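Local coordinates for ORF14 (Streptomyces clavuligerus, PDB 2WPX), which is a tandem GNAT protein of clavulanic acid biosynthesis that binds acetyl-CoA and probably acts as an acyltransferase, at residues A123-S128 with G138-A143; A148-I153 with R327-T332. All coordinates share one frame; numbering follows the deposited sequence.

Contact 1. Residues A123-S128 with G138-A143; sequences ATVVES and GPAAFA. With ACO (acetyl coenzyme *a), chain C.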
loop_
_atom_site.group_PDB
_atom_site.type_symbol
_atom_site.label_atom_id
_atom_site.label_comp_id
_atom_site.label_asym_id
_atom_site.label_seq_id
_atom_site.Cartn_x
_atom_site.Cartn_y
_atom_site.Cartn_z
ATOM N N ALA A 123 -1.147 -3.690 12.761
ATOM C CA ALA A 123 -1.709 -2.468 12.292
ATOM C C ALA A 123 -0.633 -1.506 11.823
ATOM O O ALA A 123 0.452 -1.448 12.401
ATOM C CB ALA A 123 -2.546 -1.819 13.443
ATOM N N THR A 124 -0.944 -0.765 10.776
ATOM C CA THR A 124 -0.150 0.357 10.356
ATOM C C THR A 124 -0.795 1.700 10.806
ATOM O O THR A 124 -1.952 1.992 10.506
ATOM C CB THR A 124 0.036 0.368 8.871
ATOM O OG1 THR A 124 0.544 -0.904 8.467
ATOM C CG2 THR A 124 1.040 1.401 8.502
ATOM N N VAL A 125 -0.030 2.513 11.519
ATOM C CA VAL A 125 -0.582 3.704 12.092
ATOM C C VAL A 125 0.100 4.875 11.475
ATOM O O VAL A 125 1.339 4.887 11.311
ATOM C CB VAL A 125 -0.367 3.733 13.611
ATOM C CG1 VAL A 125 -0.951 5.013 14.167
ATOM C CG2 VAL A 125 -0.976 2.444 14.270
ATOM N N VAL A 126 -0.671 5.893 11.122
ATOM C CA VAL A 126 -0.036 7.083 10.620
ATOM C C VAL A 126 0.474 8.100 11.668
ATOM O O VAL A 126 -0.296 8.626 12.475
ATOM C CB VAL A 126 -0.932 7.777 9.669
ATOM C CG1 VAL A 126 -0.239 9.114 9.231
ATOM C CG2 VAL A 126 -1.248 6.804 8.499
ATOM N N GLU A 127 1.761 8.423 11.610
ATOM C CA GLU A 127 2.390 9.219 12.629
ATOM C C GLU A 127 3.226 10.273 11.955
ATOM O O GLU A 127 3.303 10.276 10.738
ATOM C CB GLU A 127 3.222 8.340 13.592
ATOM C CG GLU A 127 2.362 7.230 14.278
ATOM C CD GLU A 127 3.040 6.716 15.512
ATOM O OE1 GLU A 127 3.499 7.589 16.286
ATOM O OE2 GLU A 127 3.163 5.459 15.685
ATOM N N SER A 128 3.788 11.197 12.744
ATOM C CA SER A 128 4.706 12.223 12.249
ATOM C C SER A 128 6.154 11.805 12.039
ATOM O O SER A 128 6.700 10.963 12.718
ATOM C CB SER A 128 4.730 13.446 13.163
ATOM O OG SER A 128 3.421 13.790 13.559
ATOM N N GLY A 138 -4.042 11.303 17.146
ATOM C CA GLY A 138 -5.180 10.407 17.456
ATOM C C GLY A 138 -4.941 8.919 17.273
ATOM O O GLY A 138 -4.973 8.153 18.229
ATOM N N PRO A 139 -4.680 8.490 16.044
ATOM C CA PRO A 139 -4.515 7.043 15.814
ATOM C C PRO A 139 -3.544 6.356 16.797
ATOM O O PRO A 139 -3.849 5.309 17.382
ATOM C CB PRO A 139 -3.922 7.001 14.392
ATOM C CG PRO A 139 -4.547 8.192 13.681
ATOM C CD PRO A 139 -4.472 9.282 14.808
ATOM N N ALA A 140 -2.370 6.944 16.972
ATOM C CA ALA A 140 -1.380 6.376 17.873
ATOM C C ALA A 140 -1.873 6.437 19.329
ATOM O O ALA A 140 -1.654 5.483 20.112
ATOM C CB ALA A 140 -0.035 7.123 17.719
ATOM N N ALA A 141 -2.549 7.537 19.699
ATOM C CA ALA A 141 -3.107 7.635 21.056
ATOM C C ALA A 141 -4.261 6.604 21.245
ATOM O O ALA A 141 -4.386 5.959 22.296
ATOM C CB ALA A 141 -3.572 9.055 21.328
ATOM N N PHE A 142 -5.073 6.418 20.217
ATOM C CA PHE A 142 -6.028 5.301 20.189
ATOM C C PHE A 142 -5.342 3.944 20.271
ATOM O O PHE A 142 -5.652 3.161 21.164
ATOM C CB PHE A 142 -6.926 5.406 18.941
ATOM C CG PHE A 142 -7.849 4.234 18.731
ATOM C CD1 PHE A 142 -8.965 4.020 19.561
ATOM C CD2 PHE A 142 -7.641 3.376 17.667
ATOM C CE1 PHE A 142 -9.816 2.934 19.359
ATOM C CE2 PHE A 142 -8.474 2.285 17.460
ATOM C CZ PHE A 142 -9.564 2.064 18.293
ATOM N N ALA A 143 -4.355 3.681 19.416
ATOM C CA ALA A 143 -3.746 2.361 19.395
ATOM C C ALA A 143 -3.119 2.034 20.778
ATOM O O ALA A 143 -3.302 0.919 21.294
ATOM C CB ALA A 143 -2.729 2.231 18.244
HETATM N N1A ACO C . -6.707 12.211 20.489
HETATM C C2A ACO C . -6.283 11.706 21.639
HETATM N N3A ACO C . -6.699 10.530 22.147
HETATM C C4A ACO C . -7.567 9.787 21.460
HETATM C C5A ACO C . -8.017 10.281 20.247
HETATM C C6A ACO C . -7.581 11.506 19.764
HETATM N N6A ACO C . -8.024 11.958 18.594
HETATM N N7A ACO C . -8.880 9.400 19.749
HETATM C C8A ACO C . -8.929 8.365 20.584
HETATM N N9A ACO C . -8.150 8.598 21.616
HETATM C C1B ACO C . -8.046 7.604 22.705
HETATM C C2B ACO C . -8.675 7.995 24.043
HETATM O O2B ACO C . -8.095 7.172 25.048
HETATM C C3B ACO C . -10.080 7.551 23.832
HETATM O O3B ACO C . -10.710 7.144 25.030
HETATM P P3B ACO C . -11.619 8.222 25.783
HETATM O O7A ACO C . -12.454 7.745 27.103
HETATM O O8A ACO C . -11.150 9.687 25.601
HETATM O O9A ACO C . -10.459 8.277 26.739
HETATM C C4B ACO C . -9.922 6.204 23.106
HETATM O O4B ACO C . -8.723 6.331 22.301
HETATM C C5B ACO C . -11.292 6.574 22.492
HETATM O O5B ACO C . -11.550 5.824 21.474
HETATM P P1A ACO C . -12.942 5.801 20.873
HETATM O O1A ACO C . -13.350 4.253 20.849
HETATM O O2A ACO C . -13.998 6.760 21.408
HETATM O O3A ACO C . -12.521 6.481 19.530
HETATM P P2A ACO C . -13.022 6.699 18.063
HETATM O O4A ACO C . -13.053 8.265 17.963
HETATM O O5A ACO C . -14.358 6.147 17.724
HETATM O O6A ACO C . -11.655 6.228 17.261
HETATM C CBP ACO C . -9.910 6.579 15.602
HETATM C CCP ACO C . -11.349 6.088 15.865
HETATM C CDP ACO C . -9.754 6.786 17.099
HETATM C CEP ACO C . -9.594 5.219 15.094
HETATM C CAP ACO C . -10.526 7.673 14.693
HETATM O OAP ACO C . -9.719 8.797 14.838
HETATM C C9P ACO C . -10.434 7.281 13.202
HETATM O O9P ACO C . -11.328 6.639 12.668
HETATM N N8P ACO C . -9.452 7.860 12.508
HETATM C C7P ACO C . -9.213 7.576 11.081
HETATM C C6P ACO C . -8.910 6.084 11.017
HETATM C C5P ACO C . -7.635 5.652 11.723
HETATM O O5P ACO C . -6.624 6.338 11.740
HETATM N N4P ACO C . -7.700 4.478 12.272
HETATM C C3P ACO C . -6.506 3.854 12.803
HETATM C C2P ACO C . -6.634 3.558 14.281
HETATM S S1P ACO C . -5.031 2.796 14.630
HETATM C C ACO C . -5.549 1.182 14.848
HETATM O O ACO C . -6.657 0.856 14.420
HETATM C CH3 ACO C . -4.604 0.256 15.615
HETATM O O HOH W 1 -0.963 9.241 15.208
#
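V125 projects from strand 123-127 onto the first turns of helix 138-143, where P139, A140 and A143 receive it. Its CB points toward the helix, and the two methyls divide the surface there. CG1, anti to the backbone N (chi1 179°), reaches the start of the helix: it lies 3.6 Å from CB of P139 and also touches N of A140. CG2, on the other branch, faces further along the helix, 4.3 Å from CB of A143, and also comes to 4.1 Å from S1P, the thioester sulphur of acetyl-CoA. The strand and helix axes run at 135° to each other, 7.5 Å apart at closest approach. This is the strand and following helix of the GNAT fold that flank the pantetheine arm, and residues of both line the pocket. P139 CG sits 3.4 Å from O5P of the cofactor; CB of A123 and CB of A143 both touch the acetyl methyl; and F142 carries CEP of the pantetheine over one face of its ring, toward the rim. No direct hydrogen bond joins strand to helix. Water 1 fills that role, donating to O of V126 (2.9 Å) and accepting from N of A140, an amide in the first turn. Beside it, the extended chain of E127 lays its carboxylate against A140, CD to CB 3.8 Å, while OE2 takes a salt bridge from NE of R150 and a hydrogen bond from NE1 of W331.

Contact 2. Residues A148-I153 with R327-T332; sequences AHRSDI and RWVFWT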
loop_
_atom_site.group_PDB
_atom_site.type_symbol
_atom_site.label_atom_id
_atom_site.label_comp_id
_atom_site.label_asym_id
_atom_site.label_seq_id
_atom_site.Cartn_x
_atom_site.Cartn_y
_atom_site.Cartn_z
ATOM N N ALA A 148 -2.248 -1.838 22.269
ATOM C CA ALA A 148 -1.270 -2.229 21.255
ATOM C C ALA A 148 0.048 -1.519 21.620
ATOM O O ALA A 148 0.054 -0.547 22.404
ATOM C CB ALA A 148 -1.747 -1.813 19.864
ATOM N N HIS A 149 1.153 -2.037 21.055
ATOM C CA HIS A 149 2.479 -1.438 21.199
ATOM C C HIS A 149 3.136 -1.289 19.817
ATOM O O HIS A 149 2.826 -1.996 18.872
ATOM C CB HIS A 149 3.352 -2.297 22.130
ATOM C CG HIS A 149 2.695 -2.616 23.426
ATOM N ND1 HIS A 149 1.860 -3.700 23.584
ATOM C CD2 HIS A 149 2.735 -1.989 24.627
ATOM C CE1 HIS A 149 1.429 -3.737 24.834
ATOM N NE2 HIS A 149 1.942 -2.708 25.487
ATOM N N ARG A 150 4.053 -0.353 19.706
ATOM C CA ARG A 150 4.843 -0.215 18.483
ATOM C C ARG A 150 5.801 -1.402 18.362
ATOM O O ARG A 150 6.410 -1.781 19.356
ATOM C CB ARG A 150 5.631 1.097 18.535
ATOM C CG ARG A 150 4.745 2.260 18.154
ATOM C CD ARG A 150 5.542 3.538 18.103
ATOM N NE ARG A 150 4.664 4.703 18.068
ATOM C CZ ARG A 150 4.219 5.312 19.180
ATOM N NH1 ARG A 150 4.584 4.833 20.353
ATOM N NH2 ARG A 150 3.445 6.389 19.125
ATOM N N SER A 151 5.905 -1.995 17.170
ATOM C CA SER A 151 6.837 -3.106 16.888
ATOM C C SER A 151 8.222 -2.573 16.720
ATOM O O SER A 151 8.422 -1.479 16.207
ATOM C CB SER A 151 6.467 -3.789 15.569
ATOM O OG SER A 151 5.140 -4.289 15.591
ATOM N N ASP A 152 9.194 -3.354 17.098
ATOM C CA ASP A 152 10.571 -2.910 16.881
ATOM C C ASP A 152 11.054 -3.286 15.480
ATOM O O ASP A 152 11.895 -4.143 15.321
ATOM C CB ASP A 152 11.520 -3.454 17.975
ATOM C CG ASP A 152 12.920 -2.795 17.921
ATOM O OD1 ASP A 152 13.824 -3.307 18.603
ATOM O OD2 ASP A 152 13.151 -1.793 17.180
ATOM N N ILE A 153 10.442 -2.687 14.473
ATOM C CA ILE A 153 10.930 -2.777 13.108
ATOM C C ILE A 153 10.852 -1.384 12.469
ATOM O O ILE A 153 10.126 -0.496 12.936
ATOM C CB ILE A 153 10.113 -3.820 12.274
ATOM C CG1 ILE A 153 8.681 -3.340 12.075
ATOM C CG2 ILE A 153 10.190 -5.229 12.943
ATOM C CD1 ILE A 153 7.678 -4.425 11.804
ATOM N N ARG A 327 4.699 9.246 8.448
ATOM C CA ARG A 327 5.413 8.043 8.872
ATOM C C ARG A 327 4.423 6.880 9.056
ATOM O O ARG A 327 3.326 7.074 9.609
ATOM C CB ARG A 327 6.120 8.305 10.190
ATOM C CG ARG A 327 7.089 7.195 10.602
ATOM C CD ARG A 327 7.939 7.585 11.818
ATOM N NE ARG A 327 9.021 6.639 12.094
ATOM C CZ ARG A 327 9.262 6.088 13.285
ATOM N NH1 ARG A 327 8.503 6.390 14.336
ATOM N NH2 ARG A 327 10.272 5.240 13.440
ATOM N N TRP A 328 4.799 5.683 8.592
ATOM C CA TRP A 328 3.904 4.526 8.646
ATOM C C TRP A 328 4.407 3.567 9.706
ATOM O O TRP A 328 5.327 2.821 9.429
ATOM C CB TRP A 328 3.880 3.815 7.278
ATOM C CG TRP A 328 3.013 4.473 6.307
ATOM C CD1 TRP A 328 2.323 5.624 6.491
ATOM C CD2 TRP A 328 2.748 4.051 4.949
ATOM N NE1 TRP A 328 1.617 5.944 5.344
ATOM C CE2 TRP A 328 1.835 4.981 4.395
ATOM C CE3 TRP A 328 3.177 2.969 4.154
ATOM C CZ2 TRP A 328 1.337 4.865 3.052
ATOM C CZ3 TRP A 328 2.663 2.846 2.827
ATOM C CH2 TRP A 328 1.754 3.773 2.303
ATOM N N VAL A 329 3.845 3.609 10.916
ATOM C CA VAL A 329 4.420 2.919 12.067
ATOM C C VAL A 329 3.676 1.595 12.368
ATOM O O VAL A 329 2.434 1.573 12.406
ATOM C CB VAL A 329 4.397 3.793 13.342
ATOM C CG1 VAL A 329 5.219 3.122 14.430
ATOM C CG2 VAL A 329 4.867 5.169 13.078
ATOM N N PHE A 330 4.430 0.507 12.561
ATOM C CA PHE A 330 3.832 -0.819 12.731
ATOM C C PHE A 330 3.557 -1.100 14.175
ATOM O O PHE A 330 4.447 -0.961 15.043
ATOM C CB PHE A 330 4.691 -1.907 12.073
ATOM C CG PHE A 330 4.985 -1.605 10.637
ATOM C CD1 PHE A 330 3.989 -1.694 9.680
ATOM C CD2 PHE A 330 6.239 -1.123 10.246
ATOM C CE1 PHE A 330 4.251 -1.332 8.326
ATOM C CE2 PHE A 330 6.496 -0.761 8.920
ATOM C CZ PHE A 330 5.507 -0.873 7.965
ATOM N N TRP A 331 2.301 -1.430 14.466
ATOM C CA TRP A 331 1.899 -1.711 15.838
ATOM C C TRP A 331 1.347 -3.110 15.895
ATOM O O TRP A 331 0.880 -3.643 14.887
ATOM C CB TRP A 331 0.819 -0.738 16.323
ATOM C CG TRP A 331 1.195 0.775 16.595
ATOM C CD1 TRP A 331 1.608 1.691 15.696
ATOM C CD2 TRP A 331 1.103 1.465 17.832
ATOM N NE1 TRP A 331 1.753 2.927 16.273
ATOM C CE2 TRP A 331 1.475 2.810 17.599
ATOM C CE3 TRP A 331 0.767 1.072 19.138
ATOM C CZ2 TRP A 331 1.487 3.786 18.613
ATOM C CZ3 TRP A 331 0.777 2.035 20.141
ATOM C CH2 TRP A 331 1.147 3.378 19.870
ATOM N N THR A 332 1.291 -3.661 17.096
ATOM C CA THR A 332 0.896 -5.047 17.281
ATOM C C THR A 332 0.200 -5.185 18.632
ATOM O O THR A 332 0.458 -4.395 19.579
ATOM C CB THR A 332 2.136 -6.006 17.230
ATOM O OG1 THR A 332 1.695 -7.346 17.392
ATOM C CG2 THR A 332 3.158 -5.703 18.387
HETATM O O HOH W 2 6.806 0.317 15.073
HETATM O O HOH W 3 7.482 0.572 12.564
#
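R150 lies over the indole of W331, the two side chains side by side and pointing the same way. CG of R150, anti to its carbonyl carbon (chi1 -80°), stands 3.6 Å from the centroid of the five-membered ring and 21° off the normal, a CH-pi contact. From there the extended chain passes V329, CD to CG1 3.7 Å, and the guanidinium continues beyond the CZ2 edge of the indole, its plane turned about 50° from the ring; its charge and the indole N-H both meet E127. A148 meets the edge of the indole, its O near the ring plane and its CB 3.9 Å from CE3. The backbones close this tight part. N of H149 bonds to O of T332 and N of T332 to O of H149, each at 2.9 Å, an antiparallel hydrogen-bonded pair; at the next pair, R150 and W331, the side chains diverge. N of S151 then gives F330 O a nearly straight bond (2.8 Å). Beyond S151 the pairing is interrupted, to resume at W328 with G156. An inverse gamma turn centred on D152 carries the chain off, and water takes over: water 2 donates to O of S151 and O of F330, while water 3 joins O of I153 to N of F330. On this exposed side I153 merely crosses F330 at about a right angle, CG1 to CD2 3.8 Å. Strand 323-334, the last of the chain, lies between strands 120-127 and 149-162, where a single GNAT domain usually places its own final strand, which is consistent with a strand exchanged between the two halves.

In the fold
Contact 1 comes first along the chain: strand 120-127 leads through a short loop without helix or strand into helix 138-145, which returns against it beside the cofactor. Contact 2 opens directly afterwards, where that helix gives way to strand 149-162, and closes only after most of the second half of the protein, 173 residues later. The two loops follow in series and do not cross. They adjoin through strand 323-334, which lies between strands 120-127 and 149-162 and bonds by backbone to A123, V125 and E127. W331 also touches A140 and A143 of the helix. The C-terminal strand is thereby fastened into the N-terminal, acetyl-CoA-binding half.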